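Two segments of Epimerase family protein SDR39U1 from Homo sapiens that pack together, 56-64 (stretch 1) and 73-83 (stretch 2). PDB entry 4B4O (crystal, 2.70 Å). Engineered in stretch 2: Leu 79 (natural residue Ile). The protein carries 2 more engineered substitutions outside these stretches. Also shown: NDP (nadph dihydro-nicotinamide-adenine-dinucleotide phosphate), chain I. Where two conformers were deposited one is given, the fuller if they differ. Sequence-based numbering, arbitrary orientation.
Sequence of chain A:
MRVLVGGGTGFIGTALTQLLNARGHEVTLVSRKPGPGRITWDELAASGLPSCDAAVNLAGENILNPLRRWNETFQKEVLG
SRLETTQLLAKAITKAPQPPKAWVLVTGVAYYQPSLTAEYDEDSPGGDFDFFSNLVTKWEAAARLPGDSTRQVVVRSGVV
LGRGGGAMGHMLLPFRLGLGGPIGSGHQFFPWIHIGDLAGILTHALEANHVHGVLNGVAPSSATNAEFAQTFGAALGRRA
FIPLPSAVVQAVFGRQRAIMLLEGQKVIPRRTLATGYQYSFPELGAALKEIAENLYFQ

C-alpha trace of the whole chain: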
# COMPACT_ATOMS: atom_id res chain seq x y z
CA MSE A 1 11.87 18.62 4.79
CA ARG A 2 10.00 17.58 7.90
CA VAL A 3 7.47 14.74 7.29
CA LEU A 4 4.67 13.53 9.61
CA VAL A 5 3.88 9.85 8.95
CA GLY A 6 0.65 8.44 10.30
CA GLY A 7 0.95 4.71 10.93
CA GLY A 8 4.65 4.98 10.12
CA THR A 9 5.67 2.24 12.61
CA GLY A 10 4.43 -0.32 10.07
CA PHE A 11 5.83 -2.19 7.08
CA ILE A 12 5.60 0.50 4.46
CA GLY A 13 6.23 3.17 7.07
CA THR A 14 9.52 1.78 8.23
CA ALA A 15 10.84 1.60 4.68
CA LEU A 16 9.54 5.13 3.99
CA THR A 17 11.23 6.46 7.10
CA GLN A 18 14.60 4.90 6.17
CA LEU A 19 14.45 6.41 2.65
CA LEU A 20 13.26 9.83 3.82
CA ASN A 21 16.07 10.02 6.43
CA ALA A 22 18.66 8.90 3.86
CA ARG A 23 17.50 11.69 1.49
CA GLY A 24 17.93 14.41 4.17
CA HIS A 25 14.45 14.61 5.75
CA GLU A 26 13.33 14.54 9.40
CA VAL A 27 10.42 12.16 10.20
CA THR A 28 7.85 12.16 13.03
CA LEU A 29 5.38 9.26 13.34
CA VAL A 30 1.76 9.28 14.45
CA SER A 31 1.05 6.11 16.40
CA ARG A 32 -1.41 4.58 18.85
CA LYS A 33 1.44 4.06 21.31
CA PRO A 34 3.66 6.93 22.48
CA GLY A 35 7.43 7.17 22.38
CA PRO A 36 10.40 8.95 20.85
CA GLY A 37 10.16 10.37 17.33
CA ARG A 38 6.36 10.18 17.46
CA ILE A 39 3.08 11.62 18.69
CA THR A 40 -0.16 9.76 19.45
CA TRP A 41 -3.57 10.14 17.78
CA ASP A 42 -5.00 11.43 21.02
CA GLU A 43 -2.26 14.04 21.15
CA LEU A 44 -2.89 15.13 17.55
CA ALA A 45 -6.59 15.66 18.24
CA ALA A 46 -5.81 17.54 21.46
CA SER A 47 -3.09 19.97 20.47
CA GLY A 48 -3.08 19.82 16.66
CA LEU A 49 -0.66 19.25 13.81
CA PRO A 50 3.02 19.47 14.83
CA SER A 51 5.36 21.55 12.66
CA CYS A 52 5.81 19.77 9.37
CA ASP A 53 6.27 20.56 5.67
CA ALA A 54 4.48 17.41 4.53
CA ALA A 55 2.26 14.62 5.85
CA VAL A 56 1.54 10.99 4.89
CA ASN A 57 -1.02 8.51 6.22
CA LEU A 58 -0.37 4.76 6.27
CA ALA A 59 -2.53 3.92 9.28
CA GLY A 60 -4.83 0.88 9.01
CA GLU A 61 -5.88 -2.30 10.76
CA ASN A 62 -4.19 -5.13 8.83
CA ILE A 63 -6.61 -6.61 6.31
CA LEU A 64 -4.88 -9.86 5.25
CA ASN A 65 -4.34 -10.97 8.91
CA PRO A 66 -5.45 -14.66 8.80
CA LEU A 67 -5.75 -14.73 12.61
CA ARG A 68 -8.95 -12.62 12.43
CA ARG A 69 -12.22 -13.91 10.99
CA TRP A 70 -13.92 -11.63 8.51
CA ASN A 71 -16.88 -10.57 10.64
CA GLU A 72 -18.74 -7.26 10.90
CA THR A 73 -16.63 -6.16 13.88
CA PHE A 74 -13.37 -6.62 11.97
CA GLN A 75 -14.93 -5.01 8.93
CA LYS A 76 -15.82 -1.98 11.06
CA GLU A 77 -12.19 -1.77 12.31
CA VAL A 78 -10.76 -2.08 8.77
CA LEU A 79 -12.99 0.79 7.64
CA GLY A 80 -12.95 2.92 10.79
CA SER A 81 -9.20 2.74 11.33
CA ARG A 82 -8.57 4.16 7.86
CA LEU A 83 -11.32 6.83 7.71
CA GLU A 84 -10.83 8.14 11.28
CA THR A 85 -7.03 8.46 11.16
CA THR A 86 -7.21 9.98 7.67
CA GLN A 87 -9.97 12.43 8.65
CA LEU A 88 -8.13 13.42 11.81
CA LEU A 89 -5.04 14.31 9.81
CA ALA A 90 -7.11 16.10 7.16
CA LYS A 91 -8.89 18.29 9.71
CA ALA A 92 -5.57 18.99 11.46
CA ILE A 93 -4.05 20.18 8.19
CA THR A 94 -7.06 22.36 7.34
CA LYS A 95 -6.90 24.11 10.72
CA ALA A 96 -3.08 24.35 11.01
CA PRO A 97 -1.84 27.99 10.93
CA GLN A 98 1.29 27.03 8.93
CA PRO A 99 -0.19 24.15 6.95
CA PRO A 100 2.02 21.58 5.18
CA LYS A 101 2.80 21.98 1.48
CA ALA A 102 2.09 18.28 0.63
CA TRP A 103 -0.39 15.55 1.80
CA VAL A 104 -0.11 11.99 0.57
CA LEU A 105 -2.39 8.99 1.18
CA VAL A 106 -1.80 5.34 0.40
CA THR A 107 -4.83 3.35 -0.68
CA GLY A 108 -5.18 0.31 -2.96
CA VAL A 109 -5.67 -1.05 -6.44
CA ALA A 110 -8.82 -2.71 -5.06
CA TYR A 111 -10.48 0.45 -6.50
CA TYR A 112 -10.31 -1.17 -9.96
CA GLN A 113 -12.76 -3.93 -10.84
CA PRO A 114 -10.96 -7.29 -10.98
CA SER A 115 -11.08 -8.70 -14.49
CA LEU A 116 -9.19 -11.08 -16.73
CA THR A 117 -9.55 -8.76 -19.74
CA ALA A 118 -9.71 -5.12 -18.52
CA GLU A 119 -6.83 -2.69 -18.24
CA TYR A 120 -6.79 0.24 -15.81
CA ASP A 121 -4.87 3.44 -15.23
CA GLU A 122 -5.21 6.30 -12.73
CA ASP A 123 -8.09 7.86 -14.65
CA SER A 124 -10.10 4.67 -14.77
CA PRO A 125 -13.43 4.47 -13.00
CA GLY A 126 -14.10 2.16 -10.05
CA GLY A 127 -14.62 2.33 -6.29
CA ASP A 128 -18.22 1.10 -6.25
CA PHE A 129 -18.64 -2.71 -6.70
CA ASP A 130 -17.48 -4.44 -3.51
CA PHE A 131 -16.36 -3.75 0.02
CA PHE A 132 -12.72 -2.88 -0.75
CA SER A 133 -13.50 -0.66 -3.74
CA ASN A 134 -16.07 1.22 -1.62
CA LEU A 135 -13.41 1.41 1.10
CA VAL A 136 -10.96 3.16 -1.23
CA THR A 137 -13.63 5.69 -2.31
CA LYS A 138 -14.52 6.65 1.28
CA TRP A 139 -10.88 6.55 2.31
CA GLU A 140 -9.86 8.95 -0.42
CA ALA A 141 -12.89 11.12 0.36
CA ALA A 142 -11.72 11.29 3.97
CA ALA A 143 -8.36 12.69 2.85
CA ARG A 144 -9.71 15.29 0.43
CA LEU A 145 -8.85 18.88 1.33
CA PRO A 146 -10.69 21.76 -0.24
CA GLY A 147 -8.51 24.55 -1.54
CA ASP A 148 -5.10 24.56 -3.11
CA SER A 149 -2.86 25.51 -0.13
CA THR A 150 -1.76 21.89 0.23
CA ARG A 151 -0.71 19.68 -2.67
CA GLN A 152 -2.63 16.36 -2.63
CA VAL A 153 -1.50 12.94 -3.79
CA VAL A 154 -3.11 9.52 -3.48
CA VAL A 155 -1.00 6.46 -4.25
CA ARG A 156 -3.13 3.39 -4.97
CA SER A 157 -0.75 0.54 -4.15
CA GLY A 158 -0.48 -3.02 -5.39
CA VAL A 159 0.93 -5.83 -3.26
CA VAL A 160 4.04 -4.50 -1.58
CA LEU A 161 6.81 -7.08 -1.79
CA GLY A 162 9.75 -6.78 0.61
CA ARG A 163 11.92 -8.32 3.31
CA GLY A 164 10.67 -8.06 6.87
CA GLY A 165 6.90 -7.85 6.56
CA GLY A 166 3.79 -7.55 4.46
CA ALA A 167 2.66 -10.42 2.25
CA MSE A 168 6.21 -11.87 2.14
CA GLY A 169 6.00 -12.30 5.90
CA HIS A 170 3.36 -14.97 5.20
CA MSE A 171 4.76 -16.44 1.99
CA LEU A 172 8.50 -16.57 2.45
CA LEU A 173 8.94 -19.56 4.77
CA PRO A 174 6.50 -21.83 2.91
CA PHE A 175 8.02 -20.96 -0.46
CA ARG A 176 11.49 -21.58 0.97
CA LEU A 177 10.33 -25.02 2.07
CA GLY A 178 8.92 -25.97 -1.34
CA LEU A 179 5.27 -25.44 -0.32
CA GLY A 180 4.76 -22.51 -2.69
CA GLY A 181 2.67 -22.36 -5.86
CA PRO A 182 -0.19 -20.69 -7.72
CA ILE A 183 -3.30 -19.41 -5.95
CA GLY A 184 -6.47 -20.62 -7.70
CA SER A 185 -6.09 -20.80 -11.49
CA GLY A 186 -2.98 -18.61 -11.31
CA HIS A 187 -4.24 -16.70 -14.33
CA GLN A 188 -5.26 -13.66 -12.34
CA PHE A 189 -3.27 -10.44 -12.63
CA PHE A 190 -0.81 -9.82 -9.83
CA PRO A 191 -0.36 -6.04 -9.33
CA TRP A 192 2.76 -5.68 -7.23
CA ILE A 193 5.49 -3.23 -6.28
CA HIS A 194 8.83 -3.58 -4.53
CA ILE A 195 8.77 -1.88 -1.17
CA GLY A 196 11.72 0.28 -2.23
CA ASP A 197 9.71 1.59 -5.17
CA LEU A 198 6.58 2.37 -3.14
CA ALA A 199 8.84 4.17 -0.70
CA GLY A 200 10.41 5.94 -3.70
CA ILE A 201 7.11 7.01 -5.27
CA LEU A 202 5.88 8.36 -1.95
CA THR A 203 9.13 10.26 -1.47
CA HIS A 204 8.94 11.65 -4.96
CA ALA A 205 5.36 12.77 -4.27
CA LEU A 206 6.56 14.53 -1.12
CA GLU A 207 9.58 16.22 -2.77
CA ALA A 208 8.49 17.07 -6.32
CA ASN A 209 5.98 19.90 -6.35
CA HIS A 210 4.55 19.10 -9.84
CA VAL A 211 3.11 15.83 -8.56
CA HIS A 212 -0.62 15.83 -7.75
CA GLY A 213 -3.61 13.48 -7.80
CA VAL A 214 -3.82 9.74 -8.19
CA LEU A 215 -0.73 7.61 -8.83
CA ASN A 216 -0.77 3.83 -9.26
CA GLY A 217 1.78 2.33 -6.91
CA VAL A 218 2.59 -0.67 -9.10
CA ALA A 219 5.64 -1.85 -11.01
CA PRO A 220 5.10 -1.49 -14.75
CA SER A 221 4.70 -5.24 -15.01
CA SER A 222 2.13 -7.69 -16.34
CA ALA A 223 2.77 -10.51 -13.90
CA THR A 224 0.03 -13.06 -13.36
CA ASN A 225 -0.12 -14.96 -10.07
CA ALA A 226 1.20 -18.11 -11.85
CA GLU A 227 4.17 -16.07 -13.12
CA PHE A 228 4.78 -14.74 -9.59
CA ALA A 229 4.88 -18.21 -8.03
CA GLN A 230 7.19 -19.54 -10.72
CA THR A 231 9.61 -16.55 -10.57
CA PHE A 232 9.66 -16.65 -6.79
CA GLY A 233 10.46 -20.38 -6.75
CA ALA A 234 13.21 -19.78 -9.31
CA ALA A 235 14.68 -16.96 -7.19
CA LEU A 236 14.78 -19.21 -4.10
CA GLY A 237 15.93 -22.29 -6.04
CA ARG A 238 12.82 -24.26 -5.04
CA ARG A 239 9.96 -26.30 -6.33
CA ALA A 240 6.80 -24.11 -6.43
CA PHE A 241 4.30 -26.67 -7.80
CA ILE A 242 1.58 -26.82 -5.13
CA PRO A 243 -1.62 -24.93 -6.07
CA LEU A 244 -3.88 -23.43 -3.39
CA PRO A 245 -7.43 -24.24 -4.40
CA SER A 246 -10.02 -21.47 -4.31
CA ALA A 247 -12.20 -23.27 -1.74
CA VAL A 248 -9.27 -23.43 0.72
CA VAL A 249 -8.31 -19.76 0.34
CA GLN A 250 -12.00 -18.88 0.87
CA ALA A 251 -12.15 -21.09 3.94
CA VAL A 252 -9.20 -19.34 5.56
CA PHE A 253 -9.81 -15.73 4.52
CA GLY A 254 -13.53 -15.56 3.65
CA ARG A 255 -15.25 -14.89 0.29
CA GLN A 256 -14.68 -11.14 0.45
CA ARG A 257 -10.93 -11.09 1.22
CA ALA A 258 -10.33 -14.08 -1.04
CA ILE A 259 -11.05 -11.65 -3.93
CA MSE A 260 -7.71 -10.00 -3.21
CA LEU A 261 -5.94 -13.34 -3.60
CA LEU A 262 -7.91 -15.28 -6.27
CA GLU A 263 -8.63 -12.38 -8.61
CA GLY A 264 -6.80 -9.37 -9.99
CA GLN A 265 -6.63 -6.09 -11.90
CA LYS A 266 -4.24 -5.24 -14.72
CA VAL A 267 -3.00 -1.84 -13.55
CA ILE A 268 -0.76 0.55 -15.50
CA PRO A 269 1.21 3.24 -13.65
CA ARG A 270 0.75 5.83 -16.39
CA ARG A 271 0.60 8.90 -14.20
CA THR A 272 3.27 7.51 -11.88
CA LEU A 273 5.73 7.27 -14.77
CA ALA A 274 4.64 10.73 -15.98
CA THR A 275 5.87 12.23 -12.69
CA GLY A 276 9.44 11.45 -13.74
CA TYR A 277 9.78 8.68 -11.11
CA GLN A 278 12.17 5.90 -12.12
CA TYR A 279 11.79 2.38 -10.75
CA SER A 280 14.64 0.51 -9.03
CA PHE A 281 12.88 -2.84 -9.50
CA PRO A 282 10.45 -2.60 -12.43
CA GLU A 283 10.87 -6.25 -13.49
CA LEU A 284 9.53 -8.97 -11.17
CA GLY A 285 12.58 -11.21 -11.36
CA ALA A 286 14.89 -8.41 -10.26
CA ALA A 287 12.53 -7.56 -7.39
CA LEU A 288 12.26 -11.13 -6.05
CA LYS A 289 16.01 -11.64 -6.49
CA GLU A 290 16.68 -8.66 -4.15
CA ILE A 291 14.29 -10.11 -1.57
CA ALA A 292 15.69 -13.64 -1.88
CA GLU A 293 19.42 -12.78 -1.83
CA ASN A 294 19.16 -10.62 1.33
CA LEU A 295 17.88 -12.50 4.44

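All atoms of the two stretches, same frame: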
# COMPACT_ATOMS: atom_id res chain seq x y z
N VAL A 56 1.93 12.24 5.55
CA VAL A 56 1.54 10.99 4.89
C VAL A 56 0.70 10.18 5.87
O VAL A 56 1.00 10.17 7.06
CB VAL A 56 2.76 10.12 4.54
CG1 VAL A 56 2.31 8.85 3.83
CG2 VAL A 56 3.75 10.87 3.68
N ASN A 57 -0.34 9.50 5.39
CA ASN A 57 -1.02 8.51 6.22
C ASN A 57 -0.91 7.08 5.67
O ASN A 57 -1.23 6.82 4.50
CB ASN A 57 -2.50 8.84 6.44
CG ASN A 57 -3.07 8.08 7.62
OD1 ASN A 57 -2.37 7.69 8.52
ND2 ASN A 57 -4.35 7.88 7.61
N LEU A 58 -0.47 6.18 6.55
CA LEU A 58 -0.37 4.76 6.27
C LEU A 58 -1.20 3.93 7.25
O LEU A 58 -1.24 2.69 7.17
CB LEU A 58 1.09 4.31 6.35
CG LEU A 58 2.09 5.06 5.47
CD1 LEU A 58 3.49 4.58 5.81
CD2 LEU A 58 1.80 4.88 4.00
N ALA A 59 -1.88 4.60 8.18
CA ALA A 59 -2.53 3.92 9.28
C ALA A 59 -3.66 3.01 8.79
O ALA A 59 -4.46 3.41 7.97
CB ALA A 59 -3.06 4.93 10.30
N GLY A 60 -3.73 1.79 9.32
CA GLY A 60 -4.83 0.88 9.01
C GLY A 60 -4.71 -0.47 9.71
O GLY A 60 -3.63 -1.05 9.77
N GLU A 61 -5.81 -0.94 10.27
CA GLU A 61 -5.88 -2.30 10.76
C GLU A 61 -5.51 -3.23 9.59
O GLU A 61 -6.03 -3.08 8.49
CB GLU A 61 -7.29 -2.61 11.26
CG GLU A 61 -7.49 -4.04 11.74
CD GLU A 61 -6.93 -4.31 13.13
OE1 GLU A 61 -6.45 -3.38 13.81
OE2 GLU A 61 -6.99 -5.49 13.52
N ASN A 62 -4.65 -4.21 9.87
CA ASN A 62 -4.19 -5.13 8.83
C ASN A 62 -5.29 -6.04 8.26
O ASN A 62 -5.93 -6.80 9.00
CB ASN A 62 -3.07 -6.02 9.37
CG ASN A 62 -2.32 -6.69 8.24
OD1 ASN A 62 -2.58 -7.83 7.89
ND2 ASN A 62 -1.42 -5.93 7.60
N ILE A 63 -5.50 -5.95 6.96
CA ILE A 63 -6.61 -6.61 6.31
C ILE A 63 -6.36 -8.11 6.14
O ILE A 63 -7.22 -8.93 6.46
CB ILE A 63 -6.89 -5.97 4.93
CG1 ILE A 63 -7.39 -4.53 5.12
CG2 ILE A 63 -7.92 -6.78 4.15
CD1 ILE A 63 -7.56 -3.71 3.86
N LEU A 64 -5.19 -8.46 5.59
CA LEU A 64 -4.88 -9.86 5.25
C LEU A 64 -4.77 -10.79 6.47
O LEU A 64 -5.00 -11.97 6.36
CB LEU A 64 -3.60 -9.97 4.39
N THR A 73 -17.46 -6.91 12.94
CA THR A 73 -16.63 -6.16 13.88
C THR A 73 -15.30 -5.80 13.26
O THR A 73 -14.86 -4.65 13.37
CB THR A 73 -16.36 -6.97 15.17
OG1 THR A 73 -17.59 -7.26 15.81
CG2 THR A 73 -15.47 -6.21 16.14
N PHE A 74 -14.68 -6.78 12.60
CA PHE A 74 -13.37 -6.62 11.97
C PHE A 74 -13.46 -5.71 10.75
O PHE A 74 -12.58 -4.91 10.46
CB PHE A 74 -12.79 -7.99 11.58
CG PHE A 74 -11.45 -7.92 10.92
CD1 PHE A 74 -10.41 -7.26 11.52
CD2 PHE A 74 -11.22 -8.52 9.71
CE1 PHE A 74 -9.15 -7.19 10.91
CE2 PHE A 74 -9.97 -8.46 9.10
CZ PHE A 74 -8.93 -7.79 9.69
N GLN A 75 -14.55 -5.89 10.02
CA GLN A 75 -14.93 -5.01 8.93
C GLN A 75 -14.99 -3.56 9.40
O GLN A 75 -14.44 -2.68 8.77
CB GLN A 75 -16.30 -5.45 8.41
CG GLN A 75 -16.34 -5.61 6.92
CD GLN A 75 -17.46 -6.51 6.43
OE1 GLN A 75 -17.73 -7.58 7.00
NE2 GLN A 75 -18.10 -6.09 5.34
N LYS A 76 -15.70 -3.32 10.50
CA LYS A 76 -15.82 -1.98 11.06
C LYS A 76 -14.45 -1.41 11.42
O LYS A 76 -14.22 -0.24 11.18
CB LYS A 76 -16.77 -1.95 12.27
CG LYS A 76 -18.24 -1.74 11.86
N GLU A 77 -13.56 -2.22 11.99
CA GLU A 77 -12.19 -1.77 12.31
C GLU A 77 -11.37 -1.48 11.03
O GLU A 77 -10.59 -0.53 11.01
CB GLU A 77 -11.44 -2.79 13.21
CG GLU A 77 -11.47 -2.52 14.73
CD GLU A 77 -11.67 -3.79 15.59
OE1 GLU A 77 -10.99 -4.80 15.32
OE2 GLU A 77 -12.50 -3.78 16.53
N VAL A 78 -11.53 -2.30 9.99
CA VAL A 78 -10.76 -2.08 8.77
C VAL A 78 -11.14 -0.72 8.21
O VAL A 78 -10.27 0.08 7.86
CB VAL A 78 -11.02 -3.19 7.71
CG1 VAL A 78 -10.58 -2.75 6.31
CG2 VAL A 78 -10.33 -4.49 8.11
N LEU A 79 -12.44 -0.45 8.16
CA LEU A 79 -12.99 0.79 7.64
C LEU A 79 -12.71 1.97 8.56
O LEU A 79 -12.10 2.96 8.14
CB LEU A 79 -14.50 0.64 7.44
CG LEU A 79 -15.25 1.73 6.65
CD1 LEU A 79 -14.70 1.90 5.24
CD2 LEU A 79 -16.76 1.46 6.62
N GLY A 80 -13.09 1.84 9.82
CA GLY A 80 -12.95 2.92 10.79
C GLY A 80 -11.52 3.37 11.01
O GLY A 80 -11.24 4.55 11.10
N SER A 81 -10.60 2.42 11.12
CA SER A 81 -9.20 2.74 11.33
C SER A 81 -8.64 3.63 10.22
O SER A 81 -7.81 4.49 10.48
CB SER A 81 -8.35 1.45 11.46
OG SER A 81 -8.27 0.73 10.24
N ARG A 82 -9.05 3.38 8.99
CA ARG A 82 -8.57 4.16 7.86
C ARG A 82 -9.27 5.53 7.74
O ARG A 82 -8.60 6.55 7.57
CB ARG A 82 -8.68 3.35 6.56
CG ARG A 82 -7.67 2.22 6.51
CD ARG A 82 -7.96 1.15 5.48
NE ARG A 82 -6.83 0.21 5.42
CZ ARG A 82 -6.67 -0.86 6.19
NH1 ARG A 82 -7.57 -1.20 7.12
NH2 ARG A 82 -5.59 -1.61 6.03
N LEU A 83 -10.60 5.56 7.83
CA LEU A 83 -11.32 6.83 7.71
C LEU A 83 -11.01 7.79 8.88
O LEU A 83 -10.79 8.98 8.67
CB LEU A 83 -12.83 6.60 7.62
CG LEU A 83 -13.49 5.66 6.61
CD1 LEU A 83 -15.01 5.76 6.69
CD2 LEU A 83 -13.00 5.95 5.19
PA NDP I . 1.05 -2.27 8.49
O1A NDP I . -0.08 -3.14 9.10
O2A NDP I . 2.52 -2.75 8.54
O5B NDP I . 1.15 -0.80 9.19
C5B NDP I . -0.06 -0.24 9.67
C4B NDP I . 0.27 0.71 10.79
O4B NDP I . -0.93 1.41 11.11
C3B NDP I . 0.73 -0.04 12.05
O3B NDP I . 2.17 0.04 12.26
C2B NDP I . -0.00 0.65 13.19
O2B NDP I . 0.78 1.66 13.80
C1B NDP I . -1.14 1.36 12.51
N9A NDP I . -2.34 0.55 12.78
C8A NDP I . -2.55 -0.81 12.72
N7A NDP I . -3.86 -1.08 13.14
C5A NDP I . -4.44 0.11 13.45
C6A NDP I . -5.75 0.58 13.92
N6A NDP I . -6.77 -0.27 14.13
N1A NDP I . -5.92 1.91 14.12
C2A NDP I . -4.89 2.78 13.91
N3A NDP I . -3.67 2.42 13.45
C4A NDP I . -3.43 1.16 13.21
O3 NDP I . 0.50 -2.04 6.98
PN NDP I . 1.45 -1.69 5.72
O1N NDP I . 2.64 -0.88 6.22
O2N NDP I . 1.73 -2.94 4.95
O5D NDP I . 0.45 -0.75 4.80
C5D NDP I . 0.09 0.52 5.39
C4D NDP I . -1.14 1.11 4.75
O4D NDP I . -1.00 0.86 3.36
C3D NDP I . -2.47 0.45 5.16
O3D NDP I . -3.53 1.45 5.29
C2D NDP I . -2.75 -0.56 4.04
O2D NDP I . -4.11 -0.79 3.65
C1D NDP I . -2.11 0.11 2.85
N1N NDP I . -1.71 -0.82 1.79
C2N NDP I . -0.85 -1.82 2.02
C3N NDP I . -0.48 -2.68 1.02
C7N NDP I . 0.49 -3.77 1.33
O7N NDP I . 1.15 -3.66 2.35
N7N NDP I . 0.63 -4.81 0.51
C4N NDP I . -0.98 -2.51 -0.38
C5N NDP I . -1.89 -1.39 -0.53
C6N NDP I . -2.21 -0.59 0.56
P2B NDP I . 0.78 1.80 15.45
O1X NDP I . -0.52 2.48 15.81
O2X NDP I . 0.89 0.36 16.03
O3X NDP I . 2.03 2.71 15.55

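A loop that leaves a β-strand is pinned to one side of a helix mainly by polar side chains of the helix that bind the loop backbone, with a small apolar patch beside them and NADPH bound against both segments. Stretch 1 finishes its strand at Asn 57 and runs on as loop, while stretch 2 is helical throughout; the contact buries 468 Å² in total. The backbones come close, with CA atoms 5.1 Å apart for Gly 60 and Arg 82 and 5.3 Å apart for Glu 61 and Val 78.

Glu 61 is the centre of the contact, and both of its backbone polar groups are used. Its N donates to Ser 81 OG at 3.0 Å, with a nearly straight N-H...O angle of 171°. Ser 81 OG in turn donates to Glu 77 O, one turn back in the helix, at 2.8 Å, so the p rotamer of the serine lets one hydroxyl accept from the loop and give its proton to the helix backbone. The carbonyl of Glu 61 is held by a fork: Arg 82 NH1 and Arg 82 NH2 reach Glu 61 O at 2.8 and 2.9 Å. The angles of 142° and 137° are bent, as expected when two nitrogens of one guanidinium share a single acceptor.

The CA-to-CB bond of Arg 82 points sideways, but its extended chain brings the guanidinium to the loop. Arg 82 NH1 also donates to Val 78 O at 3.1 Å, which ties the group back to its own helix. Gly 60 CA lies over one face of the guanidinium, 3.8 Å from Arg 82 CZ, and Ile 63 CD1 covers the opposite face. The glycine matters here, because an ideal CB on Gly 60 would fall 2.7 Å from Arg 82 CZ, a clash. At the guanidinium edge, Arg 82 NH2 donates to NDP O2D at 2.9 Å, so the same side chain links loop, helix and cofactor.

Apolar packing is modest. Ile 63, in the m,t rotamer, places CG1 3.8 Å from Val 78 CG1. Farther back along the helix, Phe 74 meets the loop with the end of its ring: Asn 62 O lies at the ring edge, 3.2 Å from Phe 74 CZ, with Ile 63 O also near the ring plane, and Glu 61 CG is 3.7 Å from Phe 74 CE1.

The CA-to-CB bond of Glu 61 points toward the helix, yet its carboxylate forms no salt bridge there. Glu 61 OE2 lies 4.4 Å from Glu 77 OE1, a proximity of like charges, though each oxygen has a hydrogen bond elsewhere in the structure. Glu 61 OE1 instead accepts from the adenine amino group, NDP N6A, at 3.1 Å and 175°. Nearer the strand, Ala 59 N donates to Asn 57 OD1 at 3.1 Å, a bond that braces the start of the loop.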